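Local coordinates for histone-lysine N-methyltransferase, H3 lysine-9 specific SUVH4 (Arabidopsis thaliana, PDB 4QEN), which methylates histone H3, using S-adenosyl-L-methionine as methyl donor, to mark chromatin for transcriptional repression, and binds methylated DNA, at residues K55-L60 and L104-S109. Sequence-based numbering, arbitrary orientation.
Sequences KIIGDL and LPLAVS
Val108 rests its branched side chain against the backbone of the 55-60 loop, with CB 3.5 Å from the carbonyl O of Ile56 and both methyls close to that same oxygen. The oxygen's polar partner is Arg166 NH1 of strand 165-172, which also hydrogen-bonds to Gly58 O and so ties both loop carbonyls to the sheet. Ile57 lies across the valine at about a right angle, its CG1 4.0 Å from Val108 CG1. With Ile57 CG1 beside its own backbone N and the chain then extended (chi1 -68°, chi2 175°), CD1 runs on along the strand and meets Leu106 CD2 at 3.9 Å. Leu106, its CG anti to the backbone N (chi1 -174°), rises toward the loop and crosses Ile57 at about a right angle where these methyls touch. Lys55 adds a looser touch, CD to Val108 CG2 at 4.3 Å, before its chain leads away and NZ enters long, weak ion pairs with Asp89 and a DNA phosphate. A water bridges the two backbones, accepting from Gly58 N at 2.8 Å and donating to Val108 O at 2.9 Å. The backbones of Val108 and Ser109 both hydrogen-bond to Asp89 on strand 88-91, the two-against-one pattern of a classic beta bulge. An irregular loop is thus laid by apolar side chains and a bridging water over a bulged strand of the SRA (YDG) domain, the methylated-DNA-binding module of SUVH proteins.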
loop_
_atom_site.group_PDB
_atom_site.type_symbol
_atom_site.label_atom_id
_atom_site.label_comp_id
_atom_site.label_asym_id
_atom_site.label_seq_id
_atom_site.Cartn_x
_atom_site.Cartn_y
_atom_site.Cartn_z
ATOM N N LYS A 55 -11.101 -22.102 -4.971
ATOM C CA LYS A 55 -11.753 -21.245 -5.947
ATOM C C LYS A 55 -13.124 -20.821 -5.444
ATOM O O LYS A 55 -13.781 -21.576 -4.734
ATOM C CB LYS A 55 -11.925 -22.013 -7.260
ATOM C CG LYS A 55 -10.628 -22.398 -7.944
ATOM C CD LYS A 55 -9.791 -21.178 -8.239
ATOM C CE LYS A 55 -8.788 -21.474 -9.343
ATOM N NZ LYS A 55 -7.791 -22.505 -8.937
ATOM N N ILE A 56 -13.553 -19.621 -5.828
ATOM C CA ILE A 56 -14.841 -19.073 -5.411
ATOM C C ILE A 56 -15.494 -18.377 -6.602
ATOM O O ILE A 56 -14.839 -17.631 -7.332
ATOM C CB ILE A 56 -14.669 -18.045 -4.261
ATOM C CG1 ILE A 56 -14.174 -18.740 -2.984
ATOM C CG2 ILE A 56 -15.972 -17.289 -4.011
ATOM C CD1 ILE A 56 -13.610 -17.768 -1.927
ATOM N N ILE A 57 -16.778 -18.649 -6.811
ATOM C CA ILE A 57 -17.548 -17.991 -7.859
ATOM C C ILE A 57 -18.090 -16.669 -7.310
ATOM O O ILE A 57 -18.686 -16.651 -6.244
ATOM C CB ILE A 57 -18.739 -18.862 -8.276
ATOM C CG1 ILE A 57 -18.256 -20.126 -8.995
ATOM C CG2 ILE A 57 -19.686 -18.076 -9.179
ATOM C CD1 ILE A 57 -19.380 -21.099 -9.328
ATOM N N GLY A 58 -17.877 -15.566 -8.018
ATOM C CA GLY A 58 -18.450 -14.303 -7.580
ATOM C C GLY A 58 -17.475 -13.474 -6.770
ATOM O O GLY A 58 -16.261 -13.586 -6.940
ATOM N N ASP A 59 -17.992 -12.642 -5.875
ATOM C CA ASP A 59 -17.112 -11.787 -5.078
ATOM C C ASP A 59 -16.428 -12.513 -3.921
ATOM O O ASP A 59 -17.001 -13.423 -3.328
ATOM C CB ASP A 59 -17.878 -10.576 -4.548
ATOM C CG ASP A 59 -18.104 -9.531 -5.614
ATOM O OD1 ASP A 59 -17.122 -9.145 -6.280
ATOM O OD2 ASP A 59 -19.261 -9.111 -5.798
ATOM N N LEU A 60 -15.200 -12.099 -3.614
ATOM C CA LEU A 60 -14.476 -12.580 -2.440
ATOM C C LEU A 60 -14.665 -11.537 -1.352
ATOM O O LEU A 60 -14.440 -10.357 -1.604
ATOM C CB LEU A 60 -12.979 -12.708 -2.745
ATOM C CG LEU A 60 -12.471 -14.012 -3.386
ATOM C CD1 LEU A 60 -13.254 -14.342 -4.611
ATOM C CD2 LEU A 60 -10.996 -13.879 -3.737
ATOM N N LEU A 104 -17.765 -28.941 -15.486
ATOM C CA LEU A 104 -16.417 -28.418 -15.274
ATOM C C LEU A 104 -15.520 -28.747 -16.469
ATOM O O LEU A 104 -15.816 -29.670 -17.215
ATOM C CB LEU A 104 -15.850 -28.932 -13.949
ATOM C CG LEU A 104 -16.476 -28.056 -12.856
ATOM C CD1 LEU A 104 -17.555 -28.780 -12.070
ATOM C CD2 LEU A 104 -15.426 -27.468 -11.954
ATOM N N PRO A 105 -14.442 -27.975 -16.683
ATOM C CA PRO A 105 -13.934 -26.831 -15.905
ATOM C C PRO A 105 -14.816 -25.589 -16.032
ATOM O O PRO A 105 -15.605 -25.462 -16.971
ATOM C CB PRO A 105 -12.560 -26.569 -16.525
ATOM C CG PRO A 105 -12.696 -27.039 -17.932
ATOM C CD PRO A 105 -13.614 -28.237 -17.875
ATOM N N LEU A 106 -14.671 -24.677 -15.079
ATOM C CA LEU A 106 -15.557 -23.526 -14.977
ATOM C C LEU A 106 -14.731 -22.330 -14.508
ATOM O O LEU A 106 -14.110 -22.383 -13.446
ATOM C CB LEU A 106 -16.661 -23.832 -13.960
ATOM C CG LEU A 106 -17.798 -22.814 -13.776
ATOM C CD1 LEU A 106 -18.673 -22.749 -15.032
ATOM C CD2 LEU A 106 -18.638 -23.175 -12.548
ATOM N N ALA A 107 -14.716 -21.260 -15.295
ATOM C CA ALA A 107 -13.865 -20.112 -14.991
ATOM C C ALA A 107 -14.457 -19.281 -13.868
ATOM O O ALA A 107 -15.679 -19.188 -13.734
ATOM C CB ALA A 107 -13.681 -19.258 -16.219
ATOM N N VAL A 108 -13.588 -18.672 -13.063
ATOM C CA VAL A 108 -14.058 -17.772 -12.023
ATOM C C VAL A 108 -13.396 -16.415 -12.151
ATOM O O VAL A 108 -13.939 -15.428 -11.651
ATOM C CB VAL A 108 -13.822 -18.318 -10.596
ATOM C CG1 VAL A 108 -14.558 -19.640 -10.396
ATOM C CG2 VAL A 108 -12.329 -18.460 -10.314
ATOM N N SER A 109 -12.239 -16.338 -12.820
ATOM C CA SER A 109 -11.541 -15.042 -12.837
ATOM C C SER A 109 -10.688 -14.866 -14.092
ATOM O O SER A 109 -9.988 -15.777 -14.481
ATOM C CB SER A 109 -10.662 -14.896 -11.573
ATOM O OG SER A 109 -9.805 -13.764 -11.650
HETATM O O HOH W 1 -16.542 -15.731 -10.425
#